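Local coordinates for protein gamma-resorcylate decarboxylase (Polaromonas, PDB 4QRO) that probably catalyses the manganese-dependent, non-oxidative decarboxylation of gamma-resorcylate (2,6-dihydroxybenzoate) to resorcinol, at residues 126-131 with 162-167; 63-68 with 101-106; 166-171 with 186-191; 140-145 with 194-199. All coordinates share one frame; numbering follows the deposited sequence.

Contact 1. Residues 126-131 with 162-167; sequences LVNGFS and YLHPRN. With MN (manganese (II) ion), chain K; 38L (2-nitrobenzene-1,3-diol), chain M.
V127 is held on both its polar backbone atoms by the neighbouring strand: its N donates to Y162 O at 3.0 Å, and its O accepts from H164 N at 2.8 Å. This is the ladder of two parallel strands, 126-128 and 162-164, joined through helix 148-157 as a beta-alpha-beta unit of the amidohydrolase barrel. Next along this segment, H164 serves the active site. H164 NE2 binds manganese at 2.3 Å, alongside E8, H10, D287 and two oxygens of the inhibitor 2-nitrobenzene-1,3-diol, whose OAI lies near the imidazole plane at the ring edge. The other ring nitrogen, H164 ND1, donates to P165 O at 3.0 Å on an in-plane lone pair, a bond that restrains rotation of the metal-binding ring.

Beyond the strands, R166 folds back over F130. R166 NH1 donates to F130 O at 3.0 Å, while the guanidinium lies flat on the phenyl ring, the planes only 5° apart; NH2 turns to Q132. Arginine suits the place because R166 CD also covers the F130 ring, 3.4 Å from the centroid, so one side chain supplies both an apolar methylene and a cationic plane. G129, with a positive phi of 62° and no side chain, lets the chain turn beside R166 CG.

On the face that carries H164, L126 and Y162 point the same way. L126 turns its CG away from its backbone N (chi1 -176°), which leans the leucine onto the tyrosine, whose hydroxyl is bonded to E8. L126 CD1 rests over the Y162 ring face, 3.6 Å from Y162 CG.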
loop_
_atom_site.group_PDB
_atom_site.type_symbol
_atom_site.label_atom_id
_atom_site.label_comp_id
_atom_site.label_asym_id
_atom_site.label_seq_id
_atom_site.Cartn_x
_atom_site.Cartn_y
_atom_site.Cartn_z
ATOM N N LEU A 126 0.483 -14.824 17.074
ATOM C CA LEU A 126 0.198 -13.514 16.502
ATOM C C LEU A 126 1.202 -12.521 17.045
ATOM O O LEU A 126 1.437 -12.446 18.250
ATOM C CB LEU A 126 -1.242 -13.066 16.772
ATOM C CG LEU A 126 -1.638 -11.726 16.092
ATOM C CD1 LEU A 126 -3.075 -11.748 15.559
ATOM C CD2 LEU A 126 -1.432 -10.540 17.018
ATOM N N VAL A 127 1.806 -11.766 16.137
ATOM C CA VAL A 127 2.863 -10.829 16.472
ATOM C C VAL A 127 2.636 -9.496 15.758
ATOM O O VAL A 127 2.347 -9.467 14.568
ATOM C CB VAL A 127 4.245 -11.405 16.101
ATOM C CG1 VAL A 127 5.350 -10.357 16.225
ATOM C CG2 VAL A 127 4.546 -12.646 16.943
ATOM N N ASN A 128 2.816 -8.403 16.498
ATOM C CA ASN A 128 2.489 -7.087 16.015
ATOM C C ASN A 128 3.676 -6.426 15.369
ATOM O O ASN A 128 4.274 -5.468 15.902
ATOM C CB ASN A 128 1.912 -6.249 17.142
ATOM C CG ASN A 128 0.723 -6.921 17.811
ATOM O OD1 ASN A 128 -0.302 -7.196 17.168
ATOM N ND2 ASN A 128 0.859 -7.201 19.116
ATOM N N GLY A 129 4.013 -6.931 14.191
ATOM C CA GLY A 129 5.086 -6.340 13.422
ATOM C C GLY A 129 6.425 -6.410 14.137
ATOM O O GLY A 129 6.671 -7.314 14.950
ATOM N N PHE A 130 7.290 -5.439 13.847
ATOM C CA PHE A 130 8.644 -5.432 14.393
ATOM C C PHE A 130 8.686 -5.335 15.907
ATOM O O PHE A 130 7.749 -4.839 16.560
ATOM C CB PHE A 130 9.454 -4.264 13.810
ATOM C CG PHE A 130 8.912 -2.905 14.168
ATOM C CD1 PHE A 130 9.263 -2.291 15.363
ATOM C CD2 PHE A 130 8.076 -2.222 13.293
ATOM C CE1 PHE A 130 8.755 -1.046 15.700
ATOM C CE2 PHE A 130 7.569 -0.977 13.622
ATOM C CZ PHE A 130 7.904 -0.383 14.825
ATOM N N SER A 131 9.820 -5.754 16.463
ATOM C CA SER A 131 10.059 -5.634 17.898
ATOM C C SER A 131 11.060 -4.530 18.243
ATOM O O SER A 131 11.996 -4.221 17.478
ATOM C CB SER A 131 10.567 -6.962 18.453
ATOM O OG SER A 131 9.579 -7.938 18.354
ATOM N N TYR A 162 0.727 -15.092 12.437
ATOM C CA TYR A 162 -0.113 -13.960 12.008
ATOM C C TYR A 162 0.723 -12.728 12.190
ATOM O O TYR A 162 1.064 -12.365 13.317
ATOM C CB TYR A 162 -1.378 -13.887 12.865
ATOM C CG TYR A 162 -2.547 -13.152 12.244
ATOM C CD1 TYR A 162 -2.424 -11.834 11.802
ATOM C CD2 TYR A 162 -3.803 -13.776 12.124
ATOM C CE1 TYR A 162 -3.503 -11.171 11.237
ATOM C CE2 TYR A 162 -4.888 -13.123 11.554
ATOM C CZ TYR A 162 -4.736 -11.823 11.108
ATOM O OH TYR A 162 -5.842 -11.182 10.560
ATOM N N LEU A 163 1.090 -12.082 11.082
ATOM C CA LEU A 163 1.916 -10.899 11.141
ATOM C C LEU A 163 0.930 -9.733 11.122
ATOM O O LEU A 163 0.390 -9.380 10.077
ATOM C CB LEU A 163 2.905 -10.873 9.962
ATOM C CG LEU A 163 3.757 -9.589 9.857
ATOM C CD1 LEU A 163 4.735 -9.466 11.007
ATOM C CD2 LEU A 163 4.509 -9.543 8.524
ATOM N N HIS A 164 0.657 -9.186 12.300
ATOM C CA HIS A 164 -0.379 -8.168 12.507
ATOM C C HIS A 164 0.305 -6.808 12.484
ATOM O O HIS A 164 1.538 -6.717 12.654
ATOM C CB HIS A 164 -1.059 -8.435 13.873
ATOM C CG HIS A 164 -2.180 -7.512 14.219
ATOM N ND1 HIS A 164 -1.988 -6.334 14.910
ATOM C CD2 HIS A 164 -3.514 -7.615 14.009
ATOM C CE1 HIS A 164 -3.156 -5.753 15.101
ATOM N NE2 HIS A 164 -4.096 -6.509 14.568
ATOM N N PRO A 165 -0.461 -5.734 12.246
ATOM C CA PRO A 165 0.237 -4.439 12.259
ATOM C C PRO A 165 0.675 -3.888 13.602
ATOM O O PRO A 165 0.242 -4.349 14.673
ATOM C CB PRO A 165 -0.803 -3.464 11.659
ATOM C CG PRO A 165 -1.749 -4.326 10.902
ATOM C CD PRO A 165 -1.818 -5.615 11.677
ATOM N N ARG A 166 1.554 -2.899 13.505
ATOM C CA ARG A 166 1.784 -1.894 14.534
ATOM C C ARG A 166 2.162 -0.645 13.754
ATOM O O ARG A 166 2.418 -0.702 12.532
ATOM C CB ARG A 166 2.909 -2.282 15.518
ATOM C CG ARG A 166 4.293 -2.367 14.869
ATOM C CD ARG A 166 5.420 -2.563 15.864
ATOM N NE ARG A 166 5.493 -1.467 16.820
ATOM C CZ ARG A 166 6.166 -1.504 17.965
ATOM N NH1 ARG A 166 6.839 -2.601 18.315
ATOM N NH2 ARG A 166 6.146 -0.441 18.770
ATOM N N ASN A 167 2.230 0.476 14.454
ATOM C CA ASN A 167 2.706 1.724 13.847
ATOM C C ASN A 167 4.217 1.789 13.737
ATOM O O ASN A 167 4.923 1.224 14.566
ATOM C CB ASN A 167 2.209 2.949 14.646
ATOM C CG ASN A 167 0.863 3.467 14.154
ATOM O OD1 ASN A 167 0.612 3.543 12.954
ATOM N ND2 ASN A 167 -0.008 3.828 15.088
HETATM MN MN MN K . -6.323 -6.112 14.645
HETATM O OAK 38L M . -5.944 -4.239 13.283
HETATM N NAG 38L M . -6.409 -3.135 13.359
HETATM O OAJ 38L M . -6.625 -2.519 12.316
HETATM C CAA 38L M . -6.695 -2.586 14.633
HETATM C CAF 38L M . -7.198 -1.289 14.684
HETATM O OAH 38L M . -8.043 -0.855 13.707
HETATM C CAE 38L M . -6.844 -0.434 15.728
HETATM C CAD 38L M . -6.029 -0.886 16.759
HETATM C CAC 38L M . -5.663 -2.229 16.806
HETATM C CAB 38L M . -6.030 -3.087 15.771
HETATM O OAI 38L M . -5.718 -4.416 15.872
#

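Contact 2. Residues 63-68 with 101-106; sequences AVQAIA and LPMQDP
Q104 sets out toward the 63-68 loop and bends at chi2 (82°), bringing its NE2 to V64 O, whereas Q65 starts out pointing away from 101-106 and is brought back by a bend at chi2 (67°). The two amides thus come to the same gap from different directions. Q104 NE2 donates to V64 O at 2.9 Å, the donor 16° from the carbonyl plane; V64 O also takes I67 N, one of the i+3 bonds of the 3-10 turn of 64-66. The same Q104 nitrogen has a further partner in Q132 O.

Both segments are loops that follow barrel strands, 52-59 and 95-97, and lead into the next helices. Two waters add to the direct contact. One accepts from Q65 NE2 at 2.9 Å and from M103 N at 2.9 Å, and donates to Q104 OE1 at 2.7 Å, so the Q65 amide serves as donor and the Q104 amide as acceptor to the same water. The second accepts from Q65 NE2 and from L101 N. At its other end the Q65 amide is anchored, OE1 receiving N128 N.

Beside this polar seam V64 supplies the apolar part. V64 CG1 sits 3.4 Å from L101 O and 3.7 Å from P102 CA, and the compact branched valine fits against the inverse gamma turn centred on P102.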
loop_
_atom_site.group_PDB
_atom_site.type_symbol
_atom_site.label_atom_id
_atom_site.label_comp_id
_atom_site.label_asym_id
_atom_site.label_seq_id
_atom_site.Cartn_x
_atom_site.Cartn_y
_atom_site.Cartn_z
ATOM N N ALA A 63 1.588 -4.367 22.432
ATOM C CA ALA A 63 1.797 -5.279 23.580
ATOM C C ALA A 63 3.251 -5.757 23.692
ATOM O O ALA A 63 4.157 -4.941 23.924
ATOM C CB ALA A 63 0.808 -6.444 23.526
ATOM N N VAL A 64 3.509 -7.041 23.472
ATOM C CA VAL A 64 4.834 -7.606 23.745
ATOM C C VAL A 64 5.906 -7.025 22.832
ATOM O O VAL A 64 7.058 -6.894 23.237
ATOM C CB VAL A 64 4.812 -9.151 23.703
ATOM C CG1 VAL A 64 6.199 -9.741 23.889
ATOM C CG2 VAL A 64 3.867 -9.678 24.781
ATOM N N GLN A 65 5.519 -6.613 21.629
ATOM C CA GLN A 65 6.471 -6.070 20.666
ATOM C C GLN A 65 7.059 -4.704 21.029
ATOM O O GLN A 65 8.037 -4.241 20.382
ATOM C CB GLN A 65 5.828 -5.995 19.290
ATOM C CG GLN A 65 5.800 -7.338 18.578
ATOM C CD GLN A 65 4.911 -8.370 19.227
ATOM O OE1 GLN A 65 3.709 -8.247 19.177
ATOM N NE2 GLN A 65 5.510 -9.420 19.827
ATOM N N ALA A 66 6.444 -4.047 22.019
ATOM C CA ALA A 66 6.889 -2.742 22.480
ATOM C C ALA A 66 7.622 -2.854 23.842
ATOM O O ALA A 66 8.001 -1.861 24.413
ATOM C CB ALA A 66 5.704 -1.781 22.583
ATOM N N ILE A 67 7.840 -4.057 24.347
ATOM C CA ILE A 67 8.538 -4.209 25.620
ATOM C C ILE A 67 10.040 -4.426 25.354
ATOM O O ILE A 67 10.486 -5.509 24.968
ATOM C CB ILE A 67 7.915 -5.332 26.442
ATOM C CG1 ILE A 67 6.429 -5.003 26.740
ATOM C CG2 ILE A 67 8.741 -5.558 27.720
ATOM C CD1 ILE A 67 5.694 -6.177 27.358
ATOM N N ALA A 68 10.814 -3.377 25.581
ATOM C CA ALA A 68 12.185 -3.310 25.079
ATOM C C ALA A 68 13.168 -4.125 25.900
ATOM O O ALA A 68 14.235 -4.485 25.416
ATOM C CB ALA A 68 12.623 -1.881 24.987
ATOM N N LEU A 101 4.363 -13.650 21.647
ATOM C CA LEU A 101 5.766 -14.073 21.657
ATOM C C LEU A 101 6.772 -12.936 21.866
ATOM O O LEU A 101 6.627 -11.837 21.303
ATOM C CB LEU A 101 6.139 -14.797 20.369
ATOM C CG LEU A 101 5.363 -16.040 19.995
ATOM C CD1 LEU A 101 5.782 -16.443 18.587
ATOM C CD2 LEU A 101 5.596 -17.170 21.009
ATOM N N PRO A 102 7.813 -13.199 22.675
ATOM C CA PRO A 102 8.831 -12.202 22.907
ATOM C C PRO A 102 9.863 -12.283 21.806
ATOM O O PRO A 102 10.924 -12.868 21.991
ATOM C CB PRO A 102 9.416 -12.625 24.269
ATOM C CG PRO A 102 9.296 -14.114 24.264
ATOM C CD PRO A 102 7.999 -14.384 23.550
ATOM N N MET A 103 9.537 -11.693 20.653
ATOM C CA MET A 103 10.367 -11.817 19.462
ATOM C C MET A 103 11.682 -11.040 19.581
ATOM O O MET A 103 12.575 -11.172 18.743
ATOM C CB MET A 103 9.580 -11.373 18.238
ATOM C CG MET A 103 8.367 -12.245 17.962
ATOM S SD MET A 103 8.715 -13.907 17.384
ATOM C CE MET A 103 9.604 -13.589 15.854
ATOM N N GLN A 104 11.797 -10.242 20.637
ATOM C CA GLN A 104 13.068 -9.638 21.036
ATOM C C GLN A 104 14.213 -10.654 21.056
ATOM O O GLN A 104 15.334 -10.358 20.672
ATOM C CB GLN A 104 12.922 -9.001 22.431
ATOM C CG GLN A 104 12.099 -7.703 22.426
ATOM C CD GLN A 104 10.575 -7.889 22.447
ATOM O OE1 GLN A 104 10.065 -9.007 22.543
ATOM N NE2 GLN A 104 9.848 -6.782 22.362
ATOM N N ASP A 105 13.910 -11.860 21.504
ATOM C CA ASP A 105 14.905 -12.893 21.646
ATOM C C ASP A 105 14.437 -14.127 20.865
ATOM O O ASP A 105 13.429 -14.720 21.221
ATOM C CB ASP A 105 15.057 -13.162 23.131
ATOM C CG ASP A 105 16.215 -14.097 23.468
ATOM O OD1 ASP A 105 16.345 -15.152 22.828
ATOM O OD2 ASP A 105 16.969 -13.803 24.421
ATOM N N PRO A 106 15.143 -14.495 19.775
ATOM C CA PRO A 106 14.693 -15.634 18.970
ATOM C C PRO A 106 14.537 -16.944 19.756
ATOM O O PRO A 106 13.587 -17.685 19.523
ATOM C CB PRO A 106 15.801 -15.773 17.931
ATOM C CG PRO A 106 16.265 -14.381 17.724
ATOM C CD PRO A 106 16.238 -13.769 19.097
HETATM O O HOH W 1 8.315 -9.065 20.491
HETATM O O HOH W 2 3.111 -11.551 20.180
#

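Contact 3. Residues 166-171 with 186-191; sequences RNPLPS and TWAFGQ. With 38L (2-nitrobenzene-1,3-diol), chain M.
F189 turns one edge of its ring (CD1, CE1) to R166 and N167 and another (CD2, CE2) to the inhibitor. F189 CE1 lies 3.6 Å from N167 N, which sits near the ring plane, and F189 CD1 is 3.6 Å from R166 C. Across the ring, F189 CD2 is 3.8 Å from OAJ of 2-nitrobenzene-1,3-diol, so the nitro oxygen too meets an edge, in plane. A flat hydrocarbon ring suits the place because it touches backbone and ligand with its two edges. P165, just before the loop, also packs on the F189 ring.

The 166-171 loop follows barrel strand 161-164 and packs on the first turn of helix 188-202, for which W187 is the N-cap residue.

The N167 amide crosses the phenyl ring obliquely, planes 45° apart, with N167 OD1 3.7 Å from A188 CB. That oxygen is bonded to G184 N, which fixes the amide against the helix. P168 adds a light apolar touch, P168 CD to A188 CB at 4.1 Å; alanine's small side chain lets both neighbours come close. R166 O is buried here and has no polar partner in the model.

Farther out, F189 O accepts from the T193 hydroxyl. The same turn also lies at the dimer interface: W187 NE1 bonds Q191 OE1 of the second subunit, and Q191 OE1 accepts in turn from W187 NE1 of that subunit, whose R229 and N234 bind the inhibitor.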
loop_
_atom_site.group_PDB
_atom_site.type_symbol
_atom_site.label_atom_id
_atom_site.label_comp_id
_atom_site.label_asym_id
_atom_site.label_seq_id
_atom_site.Cartn_x
_atom_site.Cartn_y
_atom_site.Cartn_z
ATOM N N ARG A 166 1.554 -2.899 13.505
ATOM C CA ARG A 166 1.784 -1.894 14.534
ATOM C C ARG A 166 2.162 -0.645 13.754
ATOM O O ARG A 166 2.418 -0.702 12.532
ATOM C CB ARG A 166 2.909 -2.282 15.518
ATOM C CG ARG A 166 4.293 -2.367 14.869
ATOM C CD ARG A 166 5.420 -2.563 15.864
ATOM N NE ARG A 166 5.493 -1.467 16.820
ATOM C CZ ARG A 166 6.166 -1.504 17.965
ATOM N NH1 ARG A 166 6.839 -2.601 18.315
ATOM N NH2 ARG A 166 6.146 -0.441 18.770
ATOM N N ASN A 167 2.230 0.476 14.454
ATOM C CA ASN A 167 2.706 1.724 13.847
ATOM C C ASN A 167 4.217 1.789 13.737
ATOM O O ASN A 167 4.923 1.224 14.566
ATOM C CB ASN A 167 2.209 2.949 14.646
ATOM C CG ASN A 167 0.863 3.467 14.154
ATOM O OD1 ASN A 167 0.612 3.543 12.954
ATOM N ND2 ASN A 167 -0.008 3.828 15.088
ATOM N N PRO A 168 4.733 2.503 12.715
ATOM C CA PRO A 168 6.167 2.712 12.670
ATOM C C PRO A 168 6.641 3.573 13.848
ATOM O O PRO A 168 5.862 4.375 14.381
ATOM C CB PRO A 168 6.381 3.479 11.339
ATOM C CG PRO A 168 5.083 4.156 11.091
ATOM C CD PRO A 168 4.027 3.233 11.633
ATOM N N LEU A 169 7.898 3.410 14.247
ATOM C CA LEU A 169 8.500 4.311 15.232
ATOM C C LEU A 169 8.482 5.736 14.642
ATOM O O LEU A 169 8.560 5.873 13.420
ATOM C CB LEU A 169 9.930 3.884 15.528
ATOM C CG LEU A 169 10.108 2.493 16.184
ATOM C CD1 LEU A 169 11.566 2.208 16.463
ATOM C CD2 LEU A 169 9.286 2.374 17.459
ATOM N N PRO A 170 8.376 6.784 15.492
ATOM C CA PRO A 170 8.282 8.184 15.017
ATOM C C PRO A 170 9.400 8.626 14.061
ATOM O O PRO A 170 9.128 9.335 13.089
ATOM C CB PRO A 170 8.318 8.988 16.317
ATOM C CG PRO A 170 7.626 8.093 17.302
ATOM C CD PRO A 170 8.066 6.690 16.938
ATOM N N SER A 171 10.635 8.185 14.303
ATOM C CA SER A 171 11.754 8.507 13.396
ATOM C C SER A 171 11.641 7.861 12.004
ATOM O O SER A 171 12.258 8.328 11.017
ATOM C CB SER A 171 13.105 8.143 14.037
ATOM O OG SER A 171 13.181 6.772 14.356
ATOM N N THR A 186 -5.954 3.589 9.340
ATOM C CA THR A 186 -6.222 4.391 8.134
ATOM C C THR A 186 -5.275 4.074 6.960
ATOM O O THR A 186 -5.720 3.968 5.812
ATOM C CB THR A 186 -6.150 5.899 8.482
ATOM O OG1 THR A 186 -7.116 6.193 9.496
ATOM C CG2 THR A 186 -6.447 6.762 7.285
ATOM N N TRP A 187 -3.988 3.904 7.268
ATOM C CA TRP A 187 -2.941 3.714 6.276
ATOM C C TRP A 187 -1.605 3.143 6.805
ATOM O O TRP A 187 -1.056 2.178 6.253
ATOM C CB TRP A 187 -2.656 5.055 5.510
ATOM C CG TRP A 187 -1.744 4.785 4.356
ATOM C CD1 TRP A 187 -0.397 4.867 4.337
ATOM C CD2 TRP A 187 -2.136 4.260 3.087
ATOM N NE1 TRP A 187 0.086 4.458 3.110
ATOM C CE2 TRP A 187 -0.972 4.088 2.324
ATOM C CE3 TRP A 187 -3.376 3.945 2.509
ATOM C CZ2 TRP A 187 -1.003 3.608 1.012
ATOM C CZ3 TRP A 187 -3.402 3.496 1.203
ATOM C CH2 TRP A 187 -2.219 3.305 0.477
ATOM N N ALA A 188 -1.030 3.769 7.830
ATOM C CA ALA A 188 0.327 3.430 8.250
ATOM C C ALA A 188 0.488 1.972 8.688
ATOM O O ALA A 188 1.512 1.366 8.403
ATOM C CB ALA A 188 0.799 4.352 9.358
ATOM N N PHE A 189 -0.500 1.427 9.394
ATOM C CA PHE A 189 -0.546 -0.038 9.718
ATOM C C PHE A 189 -0.311 -0.920 8.489
ATOM O O PHE A 189 0.463 -1.872 8.532
ATOM C CB PHE A 189 -1.946 -0.407 10.253
ATOM C CG PHE A 189 -2.113 -0.290 11.745
ATOM C CD1 PHE A 189 -1.125 0.248 12.574
ATOM C CD2 PHE A 189 -3.286 -0.743 12.318
ATOM C CE1 PHE A 189 -1.313 0.308 13.941
ATOM C CE2 PHE A 189 -3.490 -0.656 13.680
ATOM C CZ PHE A 189 -2.507 -0.124 14.489
ATOM N N GLY A 190 -0.986 -0.590 7.390
ATOM C CA GLY A 190 -0.946 -1.417 6.196
ATOM C C GLY A 190 0.406 -1.342 5.492
ATOM O O GLY A 190 0.964 -2.382 5.113
ATOM N N GLN A 191 0.952 -0.131 5.326
ATOM C CA GLN A 191 2.308 0.019 4.752
ATOM C C GLN A 191 3.359 -0.749 5.564
ATOM O O GLN A 191 4.189 -1.474 5.003
ATOM C CB GLN A 191 2.723 1.500 4.640
ATOM C CG GLN A 191 4.224 1.779 4.703
ATOM C CD GLN A 191 4.979 1.364 3.457
ATOM O OE1 GLN A 191 4.398 0.833 2.508
ATOM N NE2 GLN A 191 6.264 1.623 3.447
HETATM O OAK 38L M . -5.944 -4.239 13.283
HETATM N NAG 38L M . -6.409 -3.135 13.359
HETATM O OAJ 38L M . -6.625 -2.519 12.316
HETATM C CAA 38L M . -6.695 -2.586 14.633
HETATM C CAF 38L M . -7.198 -1.289 14.684
HETATM O OAH 38L M . -8.043 -0.855 13.707
HETATM C CAE 38L M . -6.844 -0.434 15.728
HETATM C CAD 38L M . -6.029 -0.886 16.759
HETATM C CAC 38L M . -5.663 -2.229 16.806
HETATM C CAB 38L M . -6.030 -3.087 15.771
HETATM O OAI 38L M . -5.718 -4.416 15.872
#

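Contact 4. Residues 140-145 with 194-199; sequences LYYDMA and AVHALR
R199 runs from helix 188-202 of the barrel to the loop 140-145, which follows strand 125-128, and from CB to its tip it meets D143 and Y141. R199 CB lies 3.7 Å from D143 OD1. R199 CD lies about equally far from D143 OD1 (4.1 Å) and Y141 CD2 (4.2 Å), and the bend at chi3 (53°) turns the guanidinium over the tyrosine. R199 NE donates to D143 OD1 at 3.0 Å, coming from above the carboxylate plane, while R199 NH2 reaches the same oxygen at 3.2 Å on its syn lone pair. This is a side-on salt bridge in which two nitrogens grip one atom; NH2 also has a weak bond to OD2. R199 CZ lies 3.8 Å from Y141 CG, with the guanidinium stacked on the ring, the planes 24° apart, giving an off-centre cation-pi contact. NH1, over the same face, donates to I175 O of the second subunit, and D143 OD2 is bonded to H179 of that subunit, so the ion pair is built into the dimer interface.

One turn earlier on the helix, H196 serves the loop as an acceptor: Y142 N donates to H196 NE2 at 3.1 Å in a nearly straight bond (170°). Histidine suits the spot because its ring also packs within an aromatic cluster with both tyrosines. The Y141 ring, its hydroxyl bonded to E192, turns its edge to the imidazole in a T-shaped pair, with Y141 CD2 3.3 Å from H196 ND1.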
loop_
_atom_site.group_PDB
_atom_site.type_symbol
_atom_site.label_atom_id
_atom_site.label_comp_id
_atom_site.label_asym_id
_atom_site.label_seq_id
_atom_site.Cartn_x
_atom_site.Cartn_y
_atom_site.Cartn_z
ATOM N N LEU A 140 13.602 -4.569 15.045
ATOM C CA LEU A 140 13.871 -5.922 14.710
ATOM C C LEU A 140 12.766 -6.462 13.791
ATOM O O LEU A 140 11.602 -6.529 14.185
ATOM C CB LEU A 140 13.944 -6.708 16.006
ATOM C CG LEU A 140 15.109 -6.325 16.933
ATOM C CD1 LEU A 140 14.930 -7.106 18.219
ATOM C CD2 LEU A 140 16.477 -6.660 16.342
ATOM N N TYR A 141 13.152 -6.772 12.561
ATOM C CA TYR A 141 12.307 -7.430 11.591
ATOM C C TYR A 141 12.705 -8.889 11.457
ATOM O O TYR A 141 13.873 -9.246 11.506
ATOM C CB TYR A 141 12.419 -6.717 10.234
ATOM C CG TYR A 141 11.787 -5.347 10.251
ATOM C CD1 TYR A 141 12.490 -4.220 10.700
ATOM C CD2 TYR A 141 10.465 -5.179 9.855
ATOM C CE1 TYR A 141 11.873 -2.963 10.742
ATOM C CE2 TYR A 141 9.846 -3.947 9.903
ATOM C CZ TYR A 141 10.550 -2.841 10.332
ATOM O OH TYR A 141 9.907 -1.619 10.339
ATOM N N TYR A 142 11.734 -9.722 11.105
ATOM C CA TYR A 142 11.891 -11.182 11.251
ATOM C C TYR A 142 12.475 -11.871 10.007
ATOM O O TYR A 142 12.579 -13.074 9.979
ATOM C CB TYR A 142 10.585 -11.804 11.769
ATOM C CG TYR A 142 10.021 -11.002 12.928
ATOM C CD1 TYR A 142 10.841 -10.612 13.992
ATOM C CD2 TYR A 142 8.675 -10.627 12.971
ATOM C CE1 TYR A 142 10.348 -9.865 15.054
ATOM C CE2 TYR A 142 8.171 -9.873 14.029
ATOM C CZ TYR A 142 9.019 -9.495 15.078
ATOM O OH TYR A 142 8.542 -8.742 16.135
ATOM N N ASP A 143 12.898 -11.084 9.011
ATOM C CA ASP A 143 13.753 -11.575 7.938
ATOM C C ASP A 143 15.204 -11.670 8.373
ATOM O O ASP A 143 15.965 -12.405 7.753
ATOM C CB ASP A 143 13.682 -10.680 6.696
ATOM C CG ASP A 143 14.051 -9.241 7.007
ATOM O OD1 ASP A 143 13.300 -8.598 7.755
ATOM O OD2 ASP A 143 15.081 -8.756 6.506
ATOM N N MET A 144 15.589 -10.924 9.411
ATOM C CA MET A 144 17.003 -10.855 9.841
ATOM C C MET A 144 17.487 -12.255 10.239
ATOM O O MET A 144 16.711 -13.050 10.757
ATOM C CB MET A 144 17.198 -9.860 10.993
ATOM C CG MET A 144 16.867 -8.404 10.656
ATOM S SD MET A 144 16.648 -7.399 12.172
ATOM C CE MET A 144 16.665 -5.724 11.540
ATOM N N ALA A 145 18.773 -12.530 10.003
ATOM C CA ALA A 145 19.327 -13.889 10.102
ATOM C C ALA A 145 19.093 -14.588 11.447
ATOM O O ALA A 145 18.905 -15.817 11.505
ATOM C CB ALA A 145 20.823 -13.851 9.793
ATOM N N ALA A 194 2.715 -4.615 5.101
ATOM C CA ALA A 194 3.033 -5.008 3.735
ATOM C C ALA A 194 4.539 -5.077 3.527
ATOM O O ALA A 194 5.032 -6.029 2.946
ATOM C CB ALA A 194 2.394 -4.043 2.734
ATOM N N VAL A 195 5.281 -4.070 3.999
ATOM C CA VAL A 195 6.732 -4.071 3.806
ATOM C C VAL A 195 7.429 -5.160 4.624
ATOM O O VAL A 195 8.314 -5.843 4.115
ATOM C CB VAL A 195 7.338 -2.684 4.063
ATOM C CG1 VAL A 195 8.853 -2.750 4.033
ATOM C CG2 VAL A 195 6.839 -1.728 2.977
ATOM N N HIS A 196 6.981 -5.376 5.857
ATOM C CA HIS A 196 7.530 -6.463 6.657
ATOM C C HIS A 196 7.323 -7.815 5.944
ATOM O O HIS A 196 8.260 -8.643 5.850
ATOM C CB HIS A 196 6.893 -6.441 8.023
ATOM C CG HIS A 196 7.672 -7.163 9.079
ATOM N ND1 HIS A 196 7.597 -6.809 10.414
ATOM C CD2 HIS A 196 8.559 -8.185 9.005
ATOM C CE1 HIS A 196 8.396 -7.598 11.116
ATOM N NE2 HIS A 196 8.981 -8.445 10.283
ATOM N N ALA A 197 6.115 -8.034 5.416
ATOM C CA ALA A 197 5.798 -9.303 4.724
ATOM C C ALA A 197 6.679 -9.461 3.488
ATOM O O ALA A 197 7.199 -10.543 3.224
ATOM C CB ALA A 197 4.335 -9.356 4.349
ATOM N N LEU A 198 6.861 -8.373 2.740
ATOM C CA LEU A 198 7.749 -8.399 1.574
ATOM C C LEU A 198 9.207 -8.640 1.921
ATOM O O LEU A 198 9.907 -9.322 1.182
ATOM C CB LEU A 198 7.612 -7.111 0.761
ATOM C CG LEU A 198 6.307 -6.930 -0.018
ATOM C CD1 LEU A 198 6.170 -5.511 -0.574
ATOM C CD2 LEU A 198 6.193 -7.970 -1.136
ATOM N N ARG A 199 9.675 -8.073 3.029
ATOM C CA ARG A 199 11.002 -8.387 3.553
ATOM C C ARG A 199 11.157 -9.895 3.797
ATOM O O ARG A 199 12.160 -10.479 3.383
ATOM C CB ARG A 199 11.324 -7.585 4.816
ATOM C CG ARG A 199 11.514 -6.095 4.575
ATOM C CD ARG A 199 11.765 -5.319 5.870
ATOM N NE ARG A 199 12.873 -5.867 6.671
ATOM C CZ ARG A 199 13.897 -5.155 7.156
ATOM N NH1 ARG A 199 13.988 -3.828 6.955
ATOM N NH2 ARG A 199 14.838 -5.767 7.869
#

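From the N terminus, contact 2 comes first, drawing together the loops that follow strands 52-59 and 95-97 and closing before contact 1 opens. Contact 1 then closes a beta-alpha-beta unit, from strand 125-128 to strand 161-164. Contact 4 crosses it: it starts at 140-145, inside that unit, and ends on helix 188-202, beyond it. Contact 3 starts where contact 1 ends, sharing R166 and N167, and is nested inside the loop closed by contact 4. Q65 ties contact 2 to contact 1, and the Y142 hydroxyl, bonded to G129 and S131, ties contact 4 to it. Contacts 1 and 3 touch the inhibitor, contacts 3 and 4 the second subunit.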